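Local coordinates for mandelate racemase/muconate lactonizing protein (Thermobispora bispora, PDB 3VC5) that probably catalyses the magnesium-dependent dehydration of D-glucarate to 5-dehydro-4-deoxy-D-glucarate, as a member of the mandelate racemase/muconate lactonizing enzyme family, at residues 120-125 against 290-295; 269-274 against 300-305; 374-379 against 399-404. One frame throughout, in Å; residues are numbered along the deposited sequence.

Contact 1 (120-125 against 290-295); sequences SSSRVK and VVTPEH
Lys125 lays the methylene part of its side chain across Val291, its CD meeting Val291 CG2 at 4.0 Å. CG stands anti to the backbone N (chi1 -166°) and the chain runs on extended as far as its last torsion. CD, CE and NZ all run past Val291 CG2, and the bend at that last torsion turns NZ to Ser120 O, to which it donates at 2.9 Å from above the carbonyl plane. NZ also donates to Thr118 O, and the charge makes a cation-pi contact with Tyr314. Were this residue an alanine, the carbonyls of Ser120 and Thr118 would probably lose their shared donor, Tyr314 its cation, and a gap would open beside Val291 CG2. Val291 O is buried against the same methylenes and has no polar partner in the model.

One residue on, Thr292 points into the start of the helix. Its OG1 lies 3.8 Å from Val124 CG1, while its CG2 faces Ser122 OG. Ser122 is the N-cap residue of helix 123-146, its OG accepting from Lys125 N at 3.2 Å (158° at the hydrogen). Thr292 CG2 also sits over the centre of the His295 ring, 3.5 Å above its plane, and the ring is kept from turning by Val291 N, which donates to ND1 at 3.0 Å within the ring plane. Val291 is close to Asn287, a magnesium ligand. A capping-domain helix start packed on a loop that leaves the end of a barrel strand is characteristic of the enolase superfamily, whose active site lies between capping domain and barrel.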
ATOM      1  N   SER A 120      17.857 -13.387   4.281  1.00 25.71           N
ATOM      2  CA  SER A 120      18.748 -13.349   3.131  0.50 22.50           C
ATOM      3  C   SER A 120      18.842 -11.977   2.495  1.00 22.82           C
ATOM      4  O   SER A 120      17.978 -11.117   2.682  1.00 26.54           O
ATOM      5  CB  SER A 120      18.299 -14.342   2.055  0.50 26.79           C
ATOM      6  OG  SER A 120      17.878 -15.551   2.633  0.50 33.31           O
ATOM      7  N   SER A 121      19.914 -11.786   1.752  1.00 27.40           N
ATOM      8  CA  SER A 121      20.126 -10.595   0.943  1.00 26.79           C
ATOM      9  C   SER A 121      19.549 -10.822  -0.443  1.00 27.24           C
ATOM     10  O   SER A 121      19.468 -11.969  -0.924  1.00 32.55           O
ATOM     11  CB  SER A 121      21.634 -10.329   0.813  1.00 35.26           C
ATOM     12  OG  SER A 121      22.235 -10.200   2.092  1.00 42.99           O
ATOM     13  N   SER A 122      19.195  -9.730  -1.115  1.00 28.26           N
ATOM     14  CA  SER A 122      18.691  -9.819  -2.470  1.00 27.00           C
ATOM     15  C   SER A 122      18.859  -8.459  -3.115  1.00 27.07           C
ATOM     16  O   SER A 122      19.175  -7.465  -2.439  1.00 25.19           O
ATOM     17  CB  SER A 122      17.210 -10.195  -2.490  1.00 26.86           C
ATOM     18  OG  SER A 122      16.432  -9.255  -1.765  1.00 27.81           O
ATOM     19  N   ARG A 123      18.604  -8.398  -4.411  1.00 26.98           N
ATOM     20  CA  ARG A 123      18.677  -7.117  -5.108  1.00 24.50           C
ATOM     21  C   ARG A 123      17.666  -6.119  -4.573  1.00 27.35           C
ATOM     22  O   ARG A 123      18.034  -4.972  -4.270  1.00 26.40           O
ATOM     23  CB  ARG A 123      18.464  -7.280  -6.611  1.00 27.19           C
ATOM     24  CG  ARG A 123      18.526  -5.947  -7.364  1.00 26.15           C
ATOM     25  CD  ARG A 123      19.964  -5.496  -7.611  1.00 34.49           C
ATOM     26  NE  ARG A 123      20.509  -6.011  -8.873  1.00 50.94           N
ATOM     27  CZ  ARG A 123      21.624  -6.729  -8.973  1.00 51.72           C
ATOM     28  NH1 ARG A 123      22.320  -7.016  -7.885  1.00 51.96           N
ATOM     29  NH2 ARG A 123      22.050  -7.157 -10.162  1.00 43.70           N
ATOM     30  N   VAL A 124      16.404  -6.526  -4.452  1.00 23.95           N
ATOM     31  CA  VAL A 124      15.378  -5.587  -3.992  1.00 24.29           C
ATOM     32  C   VAL A 124      15.666  -5.179  -2.558  1.00 23.09           C
ATOM     33  O   VAL A 124      15.539  -4.022  -2.226  1.00 23.84           O
ATOM     34  CB  VAL A 124      13.928  -6.130  -4.158  1.00 25.17           C
ATOM     35  CG1 VAL A 124      12.914  -5.251  -3.448  1.00 24.48           C
ATOM     36  CG2 VAL A 124      13.615  -6.313  -5.648  1.00 30.10           C
ATOM     37  N   LYS A 125      16.023  -6.125  -1.686  1.00 22.48           N
ATOM     38  CA  LYS A 125      16.262  -5.729  -0.311  1.00 21.30           C
ATOM     39  C   LYS A 125      17.442  -4.759  -0.229  1.00 21.45           C
ATOM     40  O   LYS A 125      17.454  -3.843   0.623  1.00 21.49           O
ATOM     41  CB  LYS A 125      16.504  -6.982   0.567  1.00 23.77           C
ATOM     42  CG  LYS A 125      16.447  -6.735   2.071  1.00 22.95           C
ATOM     43  CD  LYS A 125      16.620  -8.060   2.812  1.00 29.94           C
ATOM     44  CE  LYS A 125      16.984  -7.929   4.232  1.00 30.94           C
ATOM     45  NZ  LYS A 125      17.914  -9.022   4.682  1.00 28.54           N
ATOM     46  N   VAL A 290      10.658 -13.994   5.927  1.00 19.53           N
ATOM     47  CA  VAL A 290       9.906 -13.033   5.097  1.00 19.70           C
ATOM     48  C   VAL A 290      10.464 -11.650   5.373  1.00 20.17           C
ATOM     49  O   VAL A 290      10.174 -11.070   6.451  1.00 20.90           O
ATOM     50  CB  VAL A 290       8.397 -13.058   5.436  1.00 21.08           C
ATOM     51  CG1 VAL A 290       7.613 -12.071   4.565  1.00 21.05           C
ATOM     52  CG2 VAL A 290       7.835 -14.489   5.281  1.00 24.90           C
ATOM     53  N   VAL A 291      11.296 -11.147   4.455  1.00 21.83           N
ATOM     54  CA  VAL A 291      12.033  -9.903   4.721  1.00 19.69           C
ATOM     55  C   VAL A 291      12.053  -8.977   3.502  1.00 20.25           C
ATOM     56  O   VAL A 291      12.731  -7.956   3.505  1.00 22.11           O
ATOM     57  CB  VAL A 291      13.480 -10.160   5.262  1.00 19.29           C
ATOM     58  CG1 VAL A 291      13.435 -10.885   6.627  1.00 21.11           C
ATOM     59  CG2 VAL A 291      14.259 -10.984   4.257  1.00 20.71           C
ATOM     60  N   THR A 292      11.356  -9.377   2.434  1.00 19.98           N
ATOM     61  CA  THR A 292      11.300  -8.529   1.243  1.00 20.08           C
ATOM     62  C   THR A 292      10.028  -8.948   0.482  1.00 20.69           C
ATOM     63  O   THR A 292       9.510 -10.035   0.722  1.00 20.87           O
ATOM     64  CB  THR A 292      12.608  -8.683   0.403  1.00 18.66           C
ATOM     65  OG1 THR A 292      12.639  -7.659  -0.586  1.00 20.26           O
ATOM     66  CG2 THR A 292      12.700 -10.035  -0.304  1.00 21.46           C
ATOM     67  N   PRO A 293       9.473  -8.086  -0.374  1.00 20.22           N
ATOM     68  CA  PRO A 293       8.154  -8.460  -0.897  1.00 20.23           C
ATOM     69  C   PRO A 293       8.097  -9.756  -1.700  1.00 21.39           C
ATOM     70  O   PRO A 293       7.064 -10.442  -1.678  1.00 22.42           O
ATOM     71  CB  PRO A 293       7.769  -7.223  -1.761  1.00 20.89           C
ATOM     72  CG  PRO A 293       8.445  -6.064  -1.012  1.00 21.66           C
ATOM     73  CD  PRO A 293       9.797  -6.663  -0.677  1.00 20.90           C
ATOM     74  N   GLU A 294       9.185 -10.134  -2.350  1.00 21.36           N
ATOM     75  CA  GLU A 294       9.229 -11.356  -3.164  0.50 20.54           C
ATOM     76  C   GLU A 294       8.964 -12.604  -2.310  1.00 20.30           C
ATOM     77  O   GLU A 294       8.664 -13.661  -2.838  1.00 21.87           O
ATOM     78  CB  GLU A 294      10.592 -11.506  -3.862  0.50 24.66           C
ATOM     79  CG  GLU A 294      10.753 -10.722  -5.176  0.50 30.84           C
ATOM     80  CD  GLU A 294      12.024 -11.091  -5.953  0.50 50.52           C
ATOM     81  OE1 GLU A 294      12.314 -10.450  -6.992  0.50 41.35           O
ATOM     82  OE2 GLU A 294      12.733 -12.031  -5.530  0.50 58.87           O
ATOM     83  N   HIS A 295       9.126 -12.489  -1.008  1.00 21.56           N
ATOM     84  CA  HIS A 295       8.899 -13.640  -0.113  1.00 19.46           C
ATOM     85  C   HIS A 295       7.419 -13.867   0.197  1.00 21.60           C
ATOM     86  O   HIS A 295       7.039 -14.897   0.769  1.00 22.21           O
ATOM     87  CB  HIS A 295       9.626 -13.413   1.226  1.00 19.90           C
ATOM     88  CG  HIS A 295      11.119 -13.389   1.090  1.00 21.21           C
ATOM     89  ND1 HIS A 295      11.953 -12.855   2.046  1.00 21.00           N
ATOM     90  CD2 HIS A 295      11.924 -13.799   0.077  1.00 24.22           C
ATOM     91  CE1 HIS A 295      13.210 -12.955   1.638  1.00 19.62           C
ATOM     92  NE2 HIS A 295      13.217 -13.541   0.448  1.00 20.98           N
TER

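Contact 2 (269-274 against 300-305); sequences GIDGMA and VERRPI
Asp271 OD1 is held by two nitrogens of a single guanidinium: Arg302 NH2 at 2.9 Å and Arg302 NH1 at 3.0 Å. The arginine comes end-on and keeps OD1 in its own plane, but reaches that oxygen on its anti side, with carboxylate and guanidinium planes 51° apart. Bends at chi2 and chi3 (-64° and -52°) fold the arginine back toward helix 270-277, where the methyl of Ala274 covers one face of the guanidinium. Lower on the same side chain, Arg302 CB rests on Ile270 CG2 at 3.9 Å.

This salt bridge joins two helices on the outside of the beta/alpha barrel, each following a barrel strand: helix 270-277 after strand 262-264, helix 296-302 after strand 284-286. The second helix ends at Arg302; Arg303, with positive phi, is the first residue to leave it, and the chain turns inward through Pro304 toward strand 307-310. Pro304 CB packs on Met273 CB at 3.6 Å, and its CG lies against Ile270 CG2. Deeper in, Met273 CE meets Ile305 CG2 at 3.9 Å, the methionine also reaching Leu284 of the neighbouring strand. Pro304 O is buried here without a polar partner in the model. A water lies 2.9 Å from both Ala274 O and Arg303 O.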
ATOM      1  N   GLY A 269      13.899 -21.144   7.746  1.00 23.31           N
ATOM      2  CA  GLY A 269      13.238 -21.423   6.458  1.00 23.81           C
ATOM      3  C   GLY A 269      11.726 -21.378   6.472  1.00 25.36           C
ATOM      4  O   GLY A 269      11.082 -21.707   7.475  1.00 23.32           O
ATOM      5  N   ILE A 270      11.144 -21.024   5.330  1.00 22.50           N
ATOM      6  CA  ILE A 270       9.703 -21.051   5.187  1.00 23.12           C
ATOM      7  C   ILE A 270       9.094 -22.458   5.466  1.00 23.78           C
ATOM      8  O   ILE A 270       8.064 -22.594   6.149  1.00 23.94           O
ATOM      9  CB  ILE A 270       9.275 -20.525   3.770  1.00 23.83           C
ATOM     10  CG1 ILE A 270       9.584 -19.019   3.674  1.00 26.19           C
ATOM     11  CG2 ILE A 270       7.791 -20.797   3.517  1.00 24.87           C
ATOM     12  CD1 ILE A 270       9.431 -18.424   2.256  1.00 28.80           C
ATOM     13  N   ASP A 271       9.700 -23.485   4.876  1.00 23.28           N
ATOM     14  CA  ASP A 271       9.219 -24.857   5.036  1.00 25.46           C
ATOM     15  C   ASP A 271       9.160 -25.274   6.511  1.00 26.67           C
ATOM     16  O   ASP A 271       8.105 -25.703   7.004  1.00 25.82           O
ATOM     17  CB  ASP A 271      10.113 -25.825   4.233  1.00 27.99           C
ATOM     18  CG  ASP A 271       9.659 -27.269   4.371  1.00 29.88           C
ATOM     19  OD1 ASP A 271       8.470 -27.504   4.135  1.00 35.36           O
ATOM     20  OD2 ASP A 271      10.470 -28.164   4.724  1.00 33.66           O
ATOM     21  N   GLY A 272      10.289 -25.143   7.203  1.00 25.08           N
ATOM     22  CA  GLY A 272      10.395 -25.551   8.620  1.00 27.26           C
ATOM     23  C   GLY A 272       9.451 -24.716   9.481  1.00 23.72           C
ATOM     24  O   GLY A 272       8.744 -25.237  10.357  1.00 26.29           O
ATOM     25  N   MET A 273       9.392 -23.412   9.222  1.00 23.16           N
ATOM     26  CA  MET A 273       8.476 -22.552   9.963  1.00 21.71           C
ATOM     27  C   MET A 273       7.019 -22.971   9.759  1.00 24.29           C
ATOM     28  O   MET A 273       6.230 -23.002  10.714  1.00 25.21           O
ATOM     29  CB  MET A 273       8.669 -21.099   9.528  1.00 22.34           C
ATOM     30  CG  MET A 273       9.969 -20.536  10.098  1.00 23.02           C
ATOM     31  SD  MET A 273       9.868 -19.951  11.807  1.00 23.95           S
ATOM     32  CE  MET A 273       8.724 -18.567  11.655  1.00 24.15           C
ATOM     33  N   ALA A 274       6.663 -23.317   8.523  1.00 26.14           N
ATOM     34  CA  ALA A 274       5.279 -23.731   8.230  1.00 25.75           C
ATOM     35  C   ALA A 274       4.940 -25.037   8.968  1.00 24.40           C
ATOM     36  O   ALA A 274       3.844 -25.194   9.478  1.00 27.07           O
ATOM     37  CB  ALA A 274       5.070 -23.890   6.749  1.00 25.37           C
ATOM     38  N   VAL A 300       2.283 -16.692   1.895  1.00 25.22           N
ATOM     39  CA  VAL A 300       0.839 -16.818   1.907  1.00 25.18           C
ATOM     40  C   VAL A 300       0.433 -18.277   1.610  1.00 27.33           C
ATOM     41  O   VAL A 300      -0.512 -18.812   2.183  1.00 30.22           O
ATOM     42  CB  VAL A 300       0.204 -15.796   0.923  1.00 27.13           C
ATOM     43  CG1 VAL A 300      -1.247 -16.210   0.541  1.00 27.46           C
ATOM     44  CG2 VAL A 300       0.285 -14.368   1.530  1.00 29.26           C
ATOM     45  N   GLU A 301       1.166 -18.925   0.718  1.00 26.38           N
ATOM     46  CA  GLU A 301       0.858 -20.297   0.349  1.00 27.99           C
ATOM     47  C   GLU A 301       1.157 -21.279   1.475  1.00 29.60           C
ATOM     48  O   GLU A 301       0.306 -22.107   1.796  1.00 32.65           O
ATOM     49  CB  GLU A 301       1.679 -20.665  -0.866  1.00 32.26           C
ATOM     50  CG  GLU A 301       1.309 -21.903  -1.560  1.00 42.57           C
ATOM     51  CD  GLU A 301       2.064 -21.946  -2.864  1.00 58.66           C
ATOM     52  OE1 GLU A 301       1.429 -21.828  -3.936  1.00 69.79           O
ATOM     53  OE2 GLU A 301       3.309 -22.019  -2.797  1.00 56.09           O
ATOM     54  N   ARG A 302       2.334 -21.176   2.100  1.00 26.92           N
ATOM     55  CA  ARG A 302       2.727 -22.166   3.135  1.00 27.05           C
ATOM     56  C   ARG A 302       2.300 -21.805   4.557  1.00 26.99           C
ATOM     57  O   ARG A 302       2.211 -22.680   5.446  1.00 27.78           O
ATOM     58  CB  ARG A 302       4.245 -22.350   3.145  1.00 27.69           C
ATOM     59  CG  ARG A 302       4.839 -22.985   1.896  1.00 29.72           C
ATOM     60  CD  ARG A 302       4.352 -24.429   1.668  1.00 30.25           C
ATOM     61  NE  ARG A 302       4.522 -25.310   2.840  1.00 31.03           N
ATOM     62  CZ  ARG A 302       5.666 -25.900   3.201  1.00 29.29           C
ATOM     63  NH1 ARG A 302       6.787 -25.709   2.498  1.00 31.01           N
ATOM     64  NH2 ARG A 302       5.693 -26.707   4.280  1.00 33.78           N
ATOM     65  N   ARG A 303       2.069 -20.521   4.785  1.00 26.96           N
ATOM     66  CA  ARG A 303       1.715 -20.011   6.116  1.00 25.83           C
ATOM     67  C   ARG A 303       2.768 -20.345   7.188  1.00 24.91           C
ATOM     68  O   ARG A 303       2.474 -20.986   8.198  1.00 26.70           O
ATOM     69  CB  ARG A 303       0.305 -20.462   6.521  1.00 28.45           C
ATOM     70  CG  ARG A 303      -0.795 -19.923   5.589  1.00 34.04           C
ATOM     71  CD  ARG A 303      -1.151 -18.466   5.948  1.00 53.07           C
ATOM     72  NE  ARG A 303      -1.960 -17.755   4.944  1.00 53.55           N
ATOM     73  CZ  ARG A 303      -2.531 -16.571   5.177  1.00 53.66           C
ATOM     74  NH1 ARG A 303      -2.389 -16.005   6.376  1.00 45.62           N
ATOM     75  NH2 ARG A 303      -3.249 -15.950   4.234  1.00 40.77           N
ATOM     76  N   PRO A 304       4.007 -19.877   6.981  1.00 23.87           N
ATOM     77  CA  PRO A 304       5.033 -20.019   8.020  1.00 25.19           C
ATOM     78  C   PRO A 304       4.752 -19.094   9.212  1.00 23.30           C
ATOM     79  O   PRO A 304       5.309 -19.291  10.290  1.00 25.20           O
ATOM     80  CB  PRO A 304       6.303 -19.546   7.310  1.00 21.56           C
ATOM     81  CG  PRO A 304       5.809 -18.550   6.277  1.00 21.97           C
ATOM     82  CD  PRO A 304       4.490 -19.122   5.802  1.00 23.07           C
ATOM     83  N   ILE A 305       3.932 -18.070   9.010  1.00 23.84           N
ATOM     84  CA  ILE A 305       3.745 -17.059  10.065  1.00 24.21           C
ATOM     85  C   ILE A 305       2.310 -16.598  10.181  1.00 25.86           C
ATOM     86  O   ILE A 305       1.546 -16.620   9.214  1.00 28.48           O
ATOM     87  CB  ILE A 305       4.619 -15.821   9.862  1.00 25.46           C
ATOM     88  CG1 ILE A 305       4.188 -15.099   8.575  1.00 23.84           C
ATOM     89  CG2 ILE A 305       6.121 -16.202   9.913  1.00 26.08           C
ATOM     90  CD1 ILE A 305       4.951 -13.806   8.256  1.00 24.31           C
TER
HETATM   91  O   HOH W   1       1.592 -23.690   8.574  1.00 29.60           O

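Contact 3 (374-379 against 399-404); sequences QDVVAP and VELDRD
The flat peptide group that Val376 shares with Val377 is approached by Leu401 and Asp402 on opposite sides of its plane, near the oxygen end. Leu401 CD1 sits beyond that end, 3.3 Å from Val376 O and displaced to the side opposite Asp402 CB, which lies 3.6 Å from the same oxygen. Although the CB of Leu401 leads off from the facing chain, a chi2 of 60° brings CD1 back to the oxygen of Val376, a methyl packed against an atom already engaged by a donor: Asp402 N gives its proton to Val376 O at 2.8 Å in a nearly straight bond (171° at the hydrogen), tilted out of the carbonyl plane toward the side where Asp402 CB lies. The peptide carbonyl of Glu400 is met differently: Ala378 N donates to Glu400 O at 2.9 Å, nearly along the C=O axis. Val377 CA adds a CA-H...O contact to Glu400 O at 3.2 Å.

The two N-H...O bonds flank Val377 and Leu401, a non-hydrogen-bonded pair in a single antiparallel bridge that does not grow into a sheet. In the neighbouring pair Ala378-Glu400 a water stands in for the second direct bond, donating to Ala378 O and accepting from Glu400 N. Beside the backbones, the side chains of Val377 and Val399 cross, CG1 of the first 3.9 Å from CB of the second.

Asp402 ends the bridge and starts a helix: it is the N-cap of helix 403-415, its OD1 accepting from Ala405 N. The bridge therefore ties the loop leading to strand 388-390 to the segment entering that helix. Helix 344-355 lies along the valines, with Ile345 against Val376 and Val377 and Ala348 against Val399. Met409 of helix 403-415 covers Val376, and Arg403 reaches across to a salt bridge with Glu57 on strand 50-60 of the N-terminal sheet.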
ATOM      1  N   GLN A 374      22.360   7.446  24.579  1.00 23.17           N
ATOM      2  CA  GLN A 374      23.174   7.967  23.455  1.00 24.73           C
ATOM      3  C   GLN A 374      22.259   8.379  22.298  1.00 24.63           C
ATOM      4  O   GLN A 374      21.357   7.626  21.919  1.00 25.36           O
ATOM      5  CB  GLN A 374      24.170   6.914  22.948  1.00 23.05           C
ATOM      6  CG  GLN A 374      25.218   6.479  23.981  1.00 24.96           C
ATOM      7  CD  GLN A 374      25.997   5.267  23.548  1.00 24.21           C
ATOM      8  OE1 GLN A 374      27.145   5.371  23.097  1.00 25.17           O
ATOM      9  NE2 GLN A 374      25.379   4.099  23.672  1.00 24.71           N
ATOM     10  N   ASP A 375      22.501   9.537  21.691  1.00 23.85           N
ATOM     11  CA  ASP A 375      21.665   9.934  20.573  1.00 22.52           C
ATOM     12  C   ASP A 375      22.302  11.076  19.806  1.00 24.38           C
ATOM     13  O   ASP A 375      23.239  11.711  20.314  1.00 26.08           O
ATOM     14  CB  ASP A 375      20.270  10.325  21.040  1.00 23.10           C
ATOM     15  CG  ASP A 375      19.174   9.947  20.030  1.00 23.65           C
ATOM     16  OD1 ASP A 375      19.474   9.825  18.808  1.00 24.27           O
ATOM     17  OD2 ASP A 375      18.013   9.763  20.469  1.00 25.50           O
ATOM     18  N   VAL A 376      21.826  11.289  18.574  1.00 22.41           N
ATOM     19  CA  VAL A 376      22.254  12.428  17.768  1.00 21.82           C
ATOM     20  C   VAL A 376      21.152  13.479  17.600  1.00 24.03           C
ATOM     21  O   VAL A 376      21.354  14.471  16.869  1.00 27.67           O
ATOM     22  CB  VAL A 376      22.790  11.988  16.369  1.00 22.60           C
ATOM     23  CG1 VAL A 376      24.062  11.144  16.519  1.00 25.63           C
ATOM     24  CG2 VAL A 376      21.680  11.264  15.594  1.00 24.99           C
ATOM     25  N   VAL A 377      19.988  13.287  18.230  1.00 25.10           N
ATOM     26  CA  VAL A 377      18.949  14.333  18.183  1.00 24.85           C
ATOM     27  C   VAL A 377      18.816  14.934  19.586  1.00 29.97           C
ATOM     28  O   VAL A 377      19.208  14.304  20.579  1.00 30.69           O
ATOM     29  CB  VAL A 377      17.582  13.823  17.678  1.00 22.67           C
ATOM     30  CG1 VAL A 377      17.744  13.151  16.291  1.00 27.99           C
ATOM     31  CG2 VAL A 377      16.995  12.805  18.667  1.00 25.90           C
ATOM     32  N   ALA A 378      18.235  16.126  19.670  0.50 32.68           N
ATOM     33  CA  ALA A 378      17.958  16.777  20.955  0.50 38.08           C
ATOM     34  C   ALA A 378      16.986  15.943  21.806  0.50 40.83           C
ATOM     35  O   ALA A 378      16.056  15.350  21.271  0.50 37.10           O
ATOM     36  CB  ALA A 378      17.392  18.155  20.706  0.50 38.11           C
ATOM     37  N   PRO A 379      17.184  15.925  23.134  0.50 45.15           N
ATOM     38  CA  PRO A 379      16.587  14.973  24.105  0.50 48.07           C
ATOM     39  C   PRO A 379      15.066  14.995  24.403  0.50 52.75           C
ATOM     40  O   PRO A 379      14.532  13.993  24.896  0.50 53.41           O
ATOM     41  CB  PRO A 379      17.357  15.282  25.400  0.50 50.98           C
ATOM     42  CG  PRO A 379      17.757  16.716  25.256  0.50 48.72           C
ATOM     43  CD  PRO A 379      18.097  16.879  23.799  0.50 44.69           C
ATOM     44  N   VAL A 399      12.063  15.769  15.254  1.00 26.78           N
ATOM     45  CA  VAL A 399      13.366  15.749  15.939  1.00 26.90           C
ATOM     46  C   VAL A 399      14.319  16.773  15.359  1.00 29.02           C
ATOM     47  O   VAL A 399      14.154  17.217  14.228  1.00 34.50           O
ATOM     48  CB  VAL A 399      14.041  14.349  15.918  1.00 25.73           C
ATOM     49  CG1 VAL A 399      13.215  13.356  16.753  1.00 26.71           C
ATOM     50  CG2 VAL A 399      14.286  13.840  14.469  1.00 27.49           C
ATOM     51  N   GLU A 400      15.324  17.151  16.140  1.00 29.93           N
ATOM     52  CA  GLU A 400      16.270  18.160  15.707  1.00 30.01           C
ATOM     53  C   GLU A 400      17.653  17.549  15.839  1.00 29.60           C
ATOM     54  O   GLU A 400      18.014  17.087  16.913  1.00 29.59           O
ATOM     55  CB  GLU A 400      16.179  19.419  16.598  1.00 33.15           C
ATOM     56  CG  GLU A 400      17.046  20.562  16.105  1.00 51.52           C
ATOM     57  CD  GLU A 400      17.092  21.737  17.078  1.00 67.62           C
ATOM     58  OE1 GLU A 400      16.151  21.896  17.890  1.00 70.67           O
ATOM     59  OE2 GLU A 400      18.079  22.505  17.027  1.00 74.97           O
ATOM     60  N   LEU A 401      18.423  17.547  14.756  1.00 28.17           N
ATOM     61  CA  LEU A 401      19.801  17.090  14.798  1.00 28.40           C
ATOM     62  C   LEU A 401      20.638  17.934  15.780  1.00 26.60           C
ATOM     63  O   LEU A 401      20.577  19.164  15.782  1.00 28.42           O
ATOM     64  CB  LEU A 401      20.409  17.190  13.400  1.00 28.14           C
ATOM     65  CG  LEU A 401      21.809  16.595  13.261  1.00 28.83           C
ATOM     66  CD1 LEU A 401      21.797  15.094  13.608  1.00 26.79           C
ATOM     67  CD2 LEU A 401      22.345  16.855  11.853  1.00 28.65           C
ATOM     68  N   ASP A 402      21.390  17.258  16.638  1.00 24.22           N
ATOM     69  CA  ASP A 402      22.362  17.910  17.509  1.00 24.39           C
ATOM     70  C   ASP A 402      23.705  17.705  16.828  1.00 24.28           C
ATOM     71  O   ASP A 402      24.279  16.592  16.852  1.00 25.49           O
ATOM     72  CB  ASP A 402      22.358  17.234  18.880  1.00 28.64           C
ATOM     73  CG  ASP A 402      23.346  17.860  19.852  1.00 32.83           C
ATOM     74  OD1 ASP A 402      24.434  18.315  19.438  1.00 31.88           O
ATOM     75  OD2 ASP A 402      23.031  17.878  21.052  1.00 45.77           O
ATOM     76  N   ARG A 403      24.206  18.754  16.177  1.00 24.20           N
ATOM     77  CA  ARG A 403      25.389  18.568  15.327  1.00 25.36           C
ATOM     78  C   ARG A 403      26.657  18.238  16.109  1.00 22.90           C
ATOM     79  O   ARG A 403      27.525  17.530  15.625  1.00 23.86           O
ATOM     80  CB  ARG A 403      25.602  19.797  14.419  1.00 24.45           C
ATOM     81  CG  ARG A 403      24.456  20.021  13.418  1.00 24.04           C
ATOM     82  CD  ARG A 403      24.674  21.213  12.484  1.00 26.86           C
ATOM     83  NE  ARG A 403      23.437  21.397  11.733  1.00 28.80           N
ATOM     84  CZ  ARG A 403      23.072  20.612  10.717  1.00 27.69           C
ATOM     85  NH1 ARG A 403      23.893  19.655  10.292  1.00 29.03           N
ATOM     86  NH2 ARG A 403      21.899  20.796  10.119  1.00 34.84           N
ATOM     87  N   ASP A 404      26.780  18.762  17.325  1.00 24.90           N
ATOM     88  CA  ASP A 404      27.907  18.366  18.171  1.00 22.68           C
ATOM     89  C   ASP A 404      27.824  16.862  18.491  1.00 22.88           C
ATOM     90  O   ASP A 404      28.852  16.145  18.459  1.00 24.47           O
ATOM     91  CB  ASP A 404      27.898  19.161  19.487  1.00 23.71           C
ATOM     92  CG  ASP A 404      28.421  20.580  19.326  1.00 26.72           C
ATOM     93  OD1 ASP A 404      28.792  20.967  18.192  1.00 26.29           O
ATOM     94  OD2 ASP A 404      28.466  21.319  20.352  1.00 25.58           O
TER
HETATM   95  O   HOH W   2      14.986  16.310  18.951  1.00 32.05           O

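Overall arrangement
Going from the N terminus, the chain first passes residues 120-125, at the start of helix 123-146 in the N-terminal part, and then enters the barrel. It meets 269-274 before returning to contact 1 at 290-295, and contact 2 closes only at 300-305, so the two loops cross. Contact 1 bridges the N-terminal part and the barrel, while contact 2 joins neighbouring helices on the barrel itself. They meet where Val290 CG2 packs on Ile305 CD1, with centres about 15 Å apart. Contact 3 follows in series beyond the chain's centre, about 41 Å from contact 2 between centres, closing a short loop around strand 388-390 and joining the stretch before that strand to the start of helix 403-415.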